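PDB 4OVJ: extracellular solute-binding protein family 1 from Alicyclobacillus acidocaldarius subsp. acidocaldarius, which probably binds a solute outside the cell, perhaps a sugar, and hands it to an ABC-type importer in the membrane. Local coordinates for residues W177-W191 with Y217-P231. Sequence-based numbering, arbitrary orientation.
Sequences WAENDDESWQTFGYW and YLNYWANLRKEGVVP. With SO4 (sulfate ion), chain B.
The ring of Tyr217 has Phe188 over one face and NE1 of Trp221, from its own helix, over the other, and turns an edge to Trp191. Phe188 meets that face edge-on in a T-shaped pair, with centroids 5.0 Å apart and planes at 65°. Tyr217 in turn points its own edge at the face of Trp191, and its CB sits over the five-membered ring of that tryptophan. The phenol runs on to Thr187, because CG of Tyr217 lies anti to the backbone N (chi1 170°). There Tyr217 OH donates to Thr187 OG1 at 2.6 Å, near the plane of the phenol ring. Three bonds grip the threonine hydroxyl: it accepts from Tyr217 OH and Ser184 N and donates to Asp182 O. Thr187 N to Ser184 OG completes a capping box, with Ser184 the N-cap of helix 185-194; Ser184 OG lies 2.9 Å from O4 of a sulfate that is also bound by Tyr139 and Trp260. The contact joins this helix and the loop before it to helix 211-226, within the solute-binding protein fold of the periplasmic-binding-protein clan. Along the loop, Glu183 CG packs over the five-membered ring of Trp221, 3.5 Å from its centroid. The Glu183 carboxylate lies almost coplanar with the Arg225 guanidinium. Arg225 NH1 bonds to Asp181 OD2 at 2.8 Å, on the syn side, and more weakly to Glu183 OE1. One nitrogen therefore bridges two acids. At the far end, Ala178 N donates to Val229 O at 2.8 Å. Trp177 lays a face of its indole against Pro231, whose CA stands 3.6 Å from the centroid of the five-membered ring. A serine in place of Trp177 would probably leave Pro231 without its aromatic cover and open a gap beside the turn at Gly228, whose O lies at the indole edge.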
ATOM      1  N   TRP A 177       9.147 -19.703  16.379  1.00 11.03           N
ATOM      2  CA  TRP A 177       9.594 -18.380  15.949  1.00  9.39           C
ATOM      3  C   TRP A 177       8.508 -17.389  16.294  1.00  9.37           C
ATOM      4  O   TRP A 177       7.338 -17.660  16.059  1.00  9.44           O
ATOM      5  CB  TRP A 177       9.917 -18.353  14.465  1.00  9.48           C
ATOM      6  CG  TRP A 177      11.026 -19.286  14.115  1.00  9.62           C
ATOM      7  CD1 TRP A 177      12.250 -19.348  14.704  1.00 10.31           C
ATOM      8  CD2 TRP A 177      11.026 -20.288  13.085  1.00 10.14           C
ATOM      9  NE1 TRP A 177      13.013 -20.332  14.120  1.00 11.48           N
ATOM     10  CE2 TRP A 177      12.283 -20.930  13.131  1.00 11.23           C
ATOM     11  CE3 TRP A 177      10.089 -20.710  12.140  1.00 11.29           C
ATOM     12  CZ2 TRP A 177      12.625 -21.969  12.260  1.00 13.22           C
ATOM     13  CZ3 TRP A 177      10.431 -21.751  11.274  1.00 12.21           C
ATOM     14  CH2 TRP A 177      11.682 -22.364  11.345  1.00 13.01           C
ATOM     15  N   ALA A 178       8.894 -16.255  16.875  1.00  8.33           N
ATOM     16  CA  ALA A 178       7.914 -15.263  17.294  1.00  8.88           C
ATOM     17  C   ALA A 178       7.438 -14.404  16.117  1.00  8.93           C
ATOM     18  O   ALA A 178       6.312 -13.926  16.125  1.00  8.94           O
ATOM     19  CB  ALA A 178       8.469 -14.379  18.403  1.00  9.08           C
ATOM     20  N   GLU A 179       8.313 -14.205  15.134  1.00  8.17           N
ATOM     21  CA  GLU A 179       7.969 -13.494  13.902  1.00  7.79           C
ATOM     22  C   GLU A 179       8.791 -14.043  12.760  1.00  7.11           C
ATOM     23  O   GLU A 179       9.844 -14.615  12.977  1.00  7.41           O
ATOM     24  CB  GLU A 179       8.259 -11.988  14.054  1.00  8.83           C
ATOM     25  CG  GLU A 179       7.768 -11.111  12.894  1.00 10.40           C
ATOM     26  CD  GLU A 179       8.196  -9.653  13.015  1.00 11.94           C
ATOM     27  OE1 GLU A 179       8.450  -9.205  14.134  1.00 13.13           O
ATOM     28  OE2 GLU A 179       8.257  -8.935  11.988  1.00 13.55           O
ATOM     29  N   ASN A 180       8.303 -13.847  11.544  1.00  6.93           N
ATOM     30  CA  ASN A 180       9.097 -14.079  10.344  1.00  6.76           C
ATOM     31  C   ASN A 180      10.262 -13.098  10.304  1.00  7.37           C
ATOM     32  O   ASN A 180      10.233 -12.047  10.951  1.00  8.10           O
ATOM     33  CB  ASN A 180       8.244 -13.869   9.104  1.00  7.10           C
ATOM     34  CG  ASN A 180       7.198 -14.945   8.889  1.00  7.99           C
ATOM     35  OD1 ASN A 180       6.929 -15.812   9.739  1.00  9.15           O
ATOM     36  ND2 ASN A 180       6.568 -14.874   7.735  1.00  9.24           N
ATOM     37  N   ASP A 181      11.282 -13.422   9.520  1.00  7.84           N
ATOM     38  CA  ASP A 181      12.373 -12.491   9.280  1.00  8.33           C
ATOM     39  C   ASP A 181      11.891 -11.593   8.148  1.00  9.96           C
ATOM     40  O   ASP A 181      11.995 -11.945   6.975  1.00 12.27           O
ATOM     41  CB  ASP A 181      13.648 -13.255   8.922  1.00  8.41           C
ATOM     42  CG  ASP A 181      14.853 -12.351   8.753  1.00  9.82           C
ATOM     43  OD1 ASP A 181      14.650 -11.117   8.590  1.00 10.73           O
ATOM     44  OD2 ASP A 181      16.001 -12.882   8.774  1.00 10.29           O
ATOM     45  N   ASP A 182      11.343 -10.433   8.520  1.00 11.01           N
ATOM     46  CA  ASP A 182      10.579  -9.597   7.597  1.00 10.75           C
ATOM     47  C   ASP A 182      11.442  -8.509   6.971  1.00 11.36           C
ATOM     48  O   ASP A 182      11.121  -7.315   7.005  1.00 15.17           O
ATOM     49  CB  ASP A 182       9.354  -9.034   8.316  1.00 11.10           C
ATOM     50  CG  ASP A 182       8.319 -10.094   8.573  1.00 11.70           C
ATOM     51  OD1 ASP A 182       8.006 -10.833   7.623  1.00 13.79           O
ATOM     52  OD2 ASP A 182       7.809 -10.207   9.714  1.00 11.36           O
ATOM     53  N   GLU A 183      12.547  -8.950   6.394  1.00  9.49           N
ATOM     54  CA  GLU A 183      13.439  -8.075   5.661  1.00  9.24           C
ATOM     55  C   GLU A 183      13.120  -8.099   4.173  1.00  9.61           C
ATOM     56  O   GLU A 183      13.113  -9.147   3.531  1.00 11.55           O
ATOM     57  CB  GLU A 183      14.886  -8.463   5.873  1.00  9.39           C
ATOM     58  CG  GLU A 183      15.388  -8.176   7.282  1.00  9.79           C
ATOM     59  CD  GLU A 183      16.749  -8.796   7.526  1.00 10.29           C
ATOM     60  OE1 GLU A 183      16.797  -9.982   7.929  1.00  9.71           O
ATOM     61  OE2 GLU A 183      17.767  -8.098   7.316  1.00 11.35           O
ATOM     62  N   SER A 184      12.898  -6.915   3.646  1.00  9.66           N
ATOM     63  CA  SER A 184      12.619  -6.707   2.240  1.00  9.71           C
ATOM     64  C   SER A 184      12.945  -5.263   1.949  1.00  8.99           C
ATOM     65  O   SER A 184      13.067  -4.436   2.867  1.00  8.48           O
ATOM     66  CB  SER A 184      11.145  -6.970   1.924  1.00 11.23           C
ATOM     67  OG  SER A 184      10.299  -5.975   2.500  1.00 12.56           O
ATOM     68  N   TRP A 185      13.048  -4.951   0.674  1.00  8.85           N
ATOM     69  CA  TRP A 185      13.331  -3.585   0.252  1.00  8.58           C
ATOM     70  C   TRP A 185      12.293  -2.615   0.804  1.00  8.90           C
ATOM     71  O   TRP A 185      12.647  -1.537   1.300  1.00  8.61           O
ATOM     72  CB  TRP A 185      13.352  -3.566  -1.258  1.00  9.58           C
ATOM     73  CG  TRP A 185      13.707  -2.307  -1.976  1.00  9.65           C
ATOM     74  CD1 TRP A 185      13.015  -1.772  -3.011  1.00 11.23           C
ATOM     75  CD2 TRP A 185      14.874  -1.488  -1.812  1.00 10.24           C
ATOM     76  NE1 TRP A 185      13.648  -0.665  -3.484  1.00 13.49           N
ATOM     77  CE2 TRP A 185      14.797  -0.462  -2.776  1.00 12.18           C
ATOM     78  CE3 TRP A 185      15.959  -1.505  -0.938  1.00 10.79           C
ATOM     79  CZ2 TRP A 185      15.768   0.549  -2.887  1.00 12.40           C
ATOM     80  CZ3 TRP A 185      16.933  -0.523  -1.058  1.00 11.97           C
ATOM     81  CH2 TRP A 185      16.830   0.490  -2.028  1.00 11.85           C
ATOM     82  N   GLN A 186      11.016  -2.992   0.768  1.00  9.00           N
ATOM     83  CA  GLN A 186      10.004  -2.064   1.243  1.00  9.46           C
ATOM     84  C   GLN A 186       9.929  -1.984   2.776  1.00  9.20           C
ATOM     85  O   GLN A 186       9.646  -0.909   3.314  1.00  9.02           O
ATOM     86  CB  GLN A 186       8.645  -2.337   0.587  1.00 11.07           C
ATOM     87  CG  GLN A 186       8.634  -2.124  -0.936  1.00 12.99           C
ATOM     88  CD  GLN A 186       9.018  -0.714  -1.370  1.00 14.27           C
ATOM     89  OE1 GLN A 186       8.815   0.254  -0.641  1.00 15.50           O
ATOM     90  NE2 GLN A 186       9.580  -0.594  -2.569  1.00 17.45           N
ATOM     91  N   THR A 187      10.213  -3.056   3.519  1.00  8.30           N
ATOM     92  CA  THR A 187      10.288  -2.858   4.978  1.00  8.78           C
ATOM     93  C   THR A 187      11.533  -2.054   5.351  1.00  8.11           C
ATOM     94  O   THR A 187      11.515  -1.302   6.323  1.00  7.96           O
ATOM     95  CB  THR A 187      10.230  -4.134   5.832  1.00  9.15           C
ATOM     96  OG1 THR A 187      11.380  -4.953   5.605  1.00  9.76           O
ATOM     97  CG2 THR A 187       8.954  -4.906   5.579  1.00 10.48           C
ATOM     98  N   PHE A 188      12.615  -2.212   4.592  1.00  6.97           N
ATOM     99  CA  PHE A 188      13.740  -1.323   4.776  1.00  6.67           C
ATOM    100  C   PHE A 188      13.344   0.143   4.489  1.00  6.62           C
ATOM    101  O   PHE A 188      13.782   1.059   5.183  1.00  7.01           O
ATOM    102  CB  PHE A 188      14.965  -1.716   3.945  1.00  6.57           C
ATOM    103  CG  PHE A 188      16.088  -0.752   4.121  1.00  6.90           C
ATOM    104  CD1 PHE A 188      16.641  -0.551   5.373  1.00  7.05           C
ATOM    105  CD2 PHE A 188      16.530   0.025   3.065  1.00  7.73           C
ATOM    106  CE1 PHE A 188      17.615   0.402   5.577  1.00  8.09           C
ATOM    107  CE2 PHE A 188      17.522   0.968   3.260  1.00  8.15           C
ATOM    108  CZ  PHE A 188      18.066   1.160   4.515  1.00  8.12           C
ATOM    109  N   GLY A 189      12.502   0.361   3.480  1.00  6.30           N
ATOM    110  CA  GLY A 189      11.994   1.693   3.190  1.00  6.79           C
ATOM    111  C   GLY A 189      11.350   2.360   4.397  1.00  6.73           C
ATOM    112  O   GLY A 189      11.561   3.535   4.652  1.00  7.67           O
ATOM    113  N   TYR A 190      10.581   1.578   5.138  1.00  6.47           N
ATOM    114  CA  TYR A 190       9.953   2.010   6.383  1.00  6.87           C
ATOM    115  C   TYR A 190      11.001   2.427   7.425  1.00  6.19           C
ATOM    116  O   TYR A 190      10.937   3.522   7.970  1.00  6.42           O
ATOM    117  CB  TYR A 190       9.049   0.886   6.897  1.00  6.67           C
ATOM    118  CG  TYR A 190       8.388   1.137   8.223  1.00  7.13           C
ATOM    119  CD1 TYR A 190       7.254   1.930   8.327  1.00  7.48           C
ATOM    120  CD2 TYR A 190       8.896   0.563   9.381  1.00  7.77           C
ATOM    121  CE1 TYR A 190       6.658   2.149   9.561  1.00  7.76           C
ATOM    122  CE2 TYR A 190       8.310   0.780  10.610  1.00  8.14           C
ATOM    123  CZ  TYR A 190       7.187   1.564  10.691  1.00  7.12           C
ATOM    124  OH  TYR A 190       6.610   1.783  11.908  1.00  7.53           O
ATOM    125  N   TRP A 191      11.995   1.579   7.643  1.00  6.16           N
ATOM    126  CA  TRP A 191      13.133   1.881   8.515  1.00  6.79           C
ATOM    127  C   TRP A 191      13.891   3.130   8.088  1.00  6.66           C
ATOM    128  O   TRP A 191      14.202   3.984   8.915  1.00  6.37           O
ATOM    129  CB  TRP A 191      14.074   0.665   8.535  1.00  7.01           C
ATOM    130  CG  TRP A 191      15.277   0.767   9.431  1.00  7.69           C
ATOM    131  CD1 TRP A 191      16.456   1.370   9.143  1.00  7.71           C
ATOM    132  CD2 TRP A 191      15.424   0.196  10.735  1.00  7.99           C
ATOM    133  NE1 TRP A 191      17.332   1.224  10.192  1.00  7.96           N
ATOM    134  CE2 TRP A 191      16.725   0.500  11.180  1.00  7.73           C
ATOM    135  CE3 TRP A 191      14.590  -0.573  11.558  1.00  9.11           C
ATOM    136  CZ2 TRP A 191      17.211   0.081  12.421  1.00  8.48           C
ATOM    137  CZ3 TRP A 191      15.073  -0.984  12.807  1.00 10.33           C
ATOM    138  CH2 TRP A 191      16.364  -0.650  13.220  1.00  9.73           C
ATOM    139  N   TYR A 217      19.607  -1.670  10.372  1.00  8.02           N
ATOM    140  CA  TYR A 217      18.455  -2.520  10.039  1.00  7.47           C
ATOM    141  C   TYR A 217      18.880  -3.974   9.943  1.00  7.49           C
ATOM    142  O   TYR A 217      18.274  -4.870  10.548  1.00  7.32           O
ATOM    143  CB  TYR A 217      17.883  -2.043   8.717  1.00  7.39           C
ATOM    144  CG  TYR A 217      16.842  -2.889   8.035  1.00  7.88           C
ATOM    145  CD1 TYR A 217      15.499  -2.738   8.315  1.00  8.11           C
ATOM    146  CD2 TYR A 217      17.196  -3.764   7.032  1.00  8.39           C
ATOM    147  CE1 TYR A 217      14.532  -3.465   7.644  1.00  8.46           C
ATOM    148  CE2 TYR A 217      16.247  -4.496   6.353  1.00  8.96           C
ATOM    149  CZ  TYR A 217      14.911  -4.336   6.662  1.00  8.23           C
ATOM    150  OH  TYR A 217      13.971  -5.036   5.963  1.00 10.09           O
ATOM    151  N   LEU A 218      19.937  -4.222   9.192  1.00  7.58           N
ATOM    152  CA  LEU A 218      20.413  -5.594   9.035  1.00  8.52           C
ATOM    153  C   LEU A 218      20.821  -6.214  10.377  1.00  7.97           C
ATOM    154  O   LEU A 218      20.541  -7.384  10.634  1.00  8.40           O
ATOM    155  CB  LEU A 218      21.568  -5.646   8.048  1.00  9.27           C
ATOM    156  CG  LEU A 218      21.246  -5.275   6.600  1.00 10.90           C
ATOM    157  CD1 LEU A 218      22.554  -5.194   5.839  1.00 12.23           C
ATOM    158  CD2 LEU A 218      20.285  -6.246   5.937  1.00 12.48           C
ATOM    159  N   ASN A 219      21.478  -5.424  11.226  1.00  7.89           N
ATOM    160  CA  ASN A 219      21.901  -5.897  12.547  1.00  8.91           C
ATOM    161  C   ASN A 219      20.750  -6.209  13.454  1.00  8.38           C
ATOM    162  O   ASN A 219      20.830  -7.152  14.248  1.00  9.45           O
ATOM    163  CB  ASN A 219      22.808  -4.884  13.229  1.00  9.14           C
ATOM    164  CG  ASN A 219      24.249  -5.008  12.782  1.00 11.52           C
ATOM    165  OD1 ASN A 219      24.686  -6.086  12.386  1.00 14.65           O
ATOM    166  ND2 ASN A 219      24.997  -3.912  12.856  1.00 12.21           N
ATOM    167  N   TYR A 220      19.680  -5.423  13.347  1.00  8.21           N
ATOM    168  CA  TYR A 220      18.489  -5.659  14.146  1.00  8.45           C
ATOM    169  C   TYR A 220      17.968  -7.062  13.899  1.00  7.88           C
ATOM    170  O   TYR A 220      17.773  -7.830  14.834  1.00  8.06           O
ATOM    171  CB  TYR A 220      17.406  -4.636  13.817  1.00  8.59           C
ATOM    172  CG  TYR A 220      16.117  -4.851  14.573  1.00  8.58           C
ATOM    173  CD1 TYR A 220      15.987  -4.413  15.879  1.00  8.18           C
ATOM    174  CD2 TYR A 220      15.035  -5.507  13.984  1.00  8.51           C
ATOM    175  CE1 TYR A 220      14.822  -4.614  16.583  1.00  9.01           C
ATOM    176  CE2 TYR A 220      13.854  -5.698  14.682  1.00  8.61           C
ATOM    177  CZ  TYR A 220      13.755  -5.246  15.985  1.00  8.03           C
ATOM    178  OH  TYR A 220      12.593  -5.425  16.694  1.00  8.13           O
ATOM    179  N   TRP A 221      17.785  -7.406  12.630  1.00  8.09           N
ATOM    180  CA  TRP A 221      17.271  -8.738  12.291  1.00  7.93           C
ATOM    181  C   TRP A 221      18.301  -9.832  12.546  1.00  8.53           C
ATOM    182  O   TRP A 221      17.940 -10.923  12.984  1.00  8.43           O
ATOM    183  CB  TRP A 221      16.772  -8.784  10.848  1.00  8.67           C
ATOM    184  CG  TRP A 221      15.605  -7.864  10.644  1.00  7.93           C
ATOM    185  CD1 TRP A 221      15.637  -6.602  10.128  1.00  8.19           C
ATOM    186  CD2 TRP A 221      14.245  -8.112  11.011  1.00  9.26           C
ATOM    187  NE1 TRP A 221      14.378  -6.053  10.142  1.00  9.83           N
ATOM    188  CE2 TRP A 221      13.504  -6.967  10.668  1.00  9.61           C
ATOM    189  CE3 TRP A 221      13.577  -9.206  11.582  1.00  9.83           C
ATOM    190  CZ2 TRP A 221      12.131  -6.875  10.879  1.00 10.52           C
ATOM    191  CZ3 TRP A 221      12.212  -9.112  11.797  1.00 10.08           C
ATOM    192  CH2 TRP A 221      11.507  -7.961  11.438  1.00 10.37           C
ATOM    193  N   ALA A 222      19.581  -9.535  12.302  1.00  8.81           N
ATOM    194  CA  ALA A 222      20.634 -10.515  12.574  1.00  9.69           C
ATOM    195  C   ALA A 222      20.653 -10.915  14.050  1.00 10.33           C
ATOM    196  O   ALA A 222      20.829 -12.089  14.368  1.00 10.62           O
ATOM    197  CB  ALA A 222      21.987  -9.997  12.140  1.00 10.13           C
ATOM    198  N   ASN A 223      20.432  -9.948  14.944  1.00  9.98           N
ATOM    199  CA  ASN A 223      20.389 -10.258  16.372  1.00 11.41           C
ATOM    200  C   ASN A 223      19.205 -11.171  16.705  1.00 11.96           C
ATOM    201  O   ASN A 223      19.347 -12.119  17.481  1.00 14.66           O
ATOM    202  CB  ASN A 223      20.401  -8.994  17.209  1.00 12.98           C
ATOM    203  CG  ASN A 223      21.772  -8.328  17.248  1.00 15.86           C
ATOM    204  OD1 ASN A 223      22.808  -8.957  17.016  1.00 20.69           O
ATOM    205  ND2 ASN A 223      21.783  -7.054  17.550  1.00 21.05           N
ATOM    206  N   LEU A 224      18.061 -10.929  16.081  1.00 11.23           N
ATOM    207  CA  LEU A 224      16.899 -11.792  16.297  1.00 11.25           C
ATOM    208  C   LEU A 224      17.151 -13.209  15.762  1.00 10.42           C
ATOM    209  O   LEU A 224      16.745 -14.185  16.382  1.00 11.46           O
ATOM    210  CB  LEU A 224      15.649 -11.195  15.655  1.00 12.02           C
ATOM    211  CG  LEU A 224      15.147  -9.875  16.233  1.00 12.64           C
ATOM    212  CD1 LEU A 224      14.031  -9.319  15.377  1.00 12.60           C
ATOM    213  CD2 LEU A 224      14.692 -10.081  17.667  1.00 13.66           C
ATOM    214  N   ARG A 225      17.831 -13.318  14.628  1.00  9.65           N
ATOM    215  CA  ARG A 225      18.186 -14.640  14.089  1.00 10.12           C
ATOM    216  C   ARG A 225      19.115 -15.396  15.042  1.00 11.51           C
ATOM    217  O   ARG A 225      18.905 -16.577  15.306  1.00 13.71           O
ATOM    218  CB  ARG A 225      18.875 -14.524  12.731  1.00 10.74           C
ATOM    219  CG  ARG A 225      17.931 -14.279  11.583  1.00 10.19           C
ATOM    220  CD  ARG A 225      18.585 -14.560  10.247  1.00 10.20           C
ATOM    221  NE  ARG A 225      19.742 -13.720  10.004  1.00 10.00           N
ATOM    222  CZ  ARG A 225      19.707 -12.459   9.578  1.00 10.38           C
ATOM    223  NH1 ARG A 225      18.562 -11.834   9.355  1.00  9.97           N
ATOM    224  NH2 ARG A 225      20.846 -11.812   9.384  1.00  9.56           N
ATOM    225  N   LYS A 226      20.143 -14.699  15.525  1.00 13.09           N
ATOM    226  CA  LYS A 226      21.140 -15.258  16.455  1.00 15.82           C
ATOM    227  C   LYS A 226      20.481 -15.887  17.685  1.00 16.82           C
ATOM    228  O   LYS A 226      20.917 -16.942  18.165  1.00 19.81           O
ATOM    229  CB  LYS A 226      22.125 -14.157  16.886  1.00 19.00           C
ATOM    230  CG  LYS A 226      23.133 -14.560  17.953  1.00 22.66           C
ATOM    231  CD  LYS A 226      24.267 -13.545  18.086  1.00 25.60           C
ATOM    232  CE  LYS A 226      23.796 -12.242  18.721  1.00 28.67           C
ATOM    233  NZ  LYS A 226      24.908 -11.304  19.064  1.00 30.76           N
ATOM    234  N   GLU A 227      19.439 -15.230  18.182  1.00 17.99           N
ATOM    235  CA  GLU A 227      18.702 -15.677  19.362  1.00 20.21           C
ATOM    236  C   GLU A 227      17.616 -16.716  19.039  1.00 18.50           C
ATOM    237  O   GLU A 227      16.951 -17.204  19.953  1.00 19.23           O
ATOM    238  CB  GLU A 227      18.032 -14.483  20.054  1.00 22.77           C
ATOM    239  CG  GLU A 227      18.912 -13.249  20.252  1.00 28.32           C
ATOM    240  CD  GLU A 227      19.393 -13.035  21.670  1.00 38.11           C
ATOM    241  OE1 GLU A 227      19.289 -13.964  22.507  1.00 48.99           O
ATOM    242  OE2 GLU A 227      19.894 -11.919  21.946  1.00 41.87           O
ATOM    243  N   GLY A 228      17.420 -17.041  17.762  1.00 16.45           N
ATOM    244  CA  GLY A 228      16.444 -18.054  17.364  1.00 15.23           C
ATOM    245  C   GLY A 228      15.000 -17.580  17.400  1.00 13.63           C
ATOM    246  O   GLY A 228      14.072 -18.376  17.361  1.00 14.80           O
ATOM    247  N   VAL A 229      14.813 -16.269  17.421  1.00 10.74           N
ATOM    248  CA  VAL A 229      13.504 -15.669  17.593  1.00 10.41           C
ATOM    249  C   VAL A 229      12.761 -15.493  16.254  1.00  9.98           C
ATOM    250  O   VAL A 229      11.520 -15.464  16.210  1.00  9.34           O
ATOM    251  CB  VAL A 229      13.683 -14.330  18.330  1.00 12.75           C
ATOM    252  CG1 VAL A 229      12.393 -13.587  18.403  1.00 14.32           C
ATOM    253  CG2 VAL A 229      14.238 -14.597  19.725  1.00 14.41           C
ATOM    254  N   VAL A 230      13.520 -15.343  15.172  1.00  9.24           N
ATOM    255  CA  VAL A 230      12.971 -15.374  13.806  1.00  8.17           C
ATOM    256  C   VAL A 230      13.678 -16.511  13.064  1.00  8.48           C
ATOM    257  O   VAL A 230      14.711 -16.999  13.523  1.00  9.03           O
ATOM    258  CB  VAL A 230      13.153 -14.018  13.071  1.00  8.50           C
ATOM    259  CG1 VAL A 230      12.553 -12.873  13.897  1.00  8.38           C
ATOM    260  CG2 VAL A 230      14.614 -13.759  12.768  1.00  9.53           C
ATOM    261  N   PRO A 231      13.117 -16.955  11.935  1.00  8.24           N
ATOM    262  CA  PRO A 231      13.673 -18.151  11.294  1.00  9.18           C
ATOM    263  C   PRO A 231      15.052 -17.908  10.715  1.00  9.47           C
ATOM    264  O   PRO A 231      15.401 -16.781  10.421  1.00  9.47           O
ATOM    265  CB  PRO A 231      12.670 -18.463  10.177  1.00  9.79           C
ATOM    266  CG  PRO A 231      11.447 -17.673  10.504  1.00  9.87           C
ATOM    267  CD  PRO A 231      11.946 -16.452  11.211  1.00  9.16           C
TER
HETATM  268  S   SO4 B 501       7.038  -6.445   0.992  0.50 21.07           S
HETATM  269  O1  SO4 B 501       8.242  -6.996   0.341  0.50 18.09           O
HETATM  270  O2  SO4 B 501       6.496  -5.293   0.227  0.50 17.34           O
HETATM  271  O3  SO4 B 501       5.991  -7.486   1.030  0.50 19.69           O
HETATM  272  O4  SO4 B 501       7.391  -6.048   2.370  0.50 16.14           O
HETATM  273  O   HOH W   1      16.021 -15.562   8.036  1.00  8.94           O
HETATM  274  O   HOH W   2      19.955  -9.185   8.618  1.00  9.84           O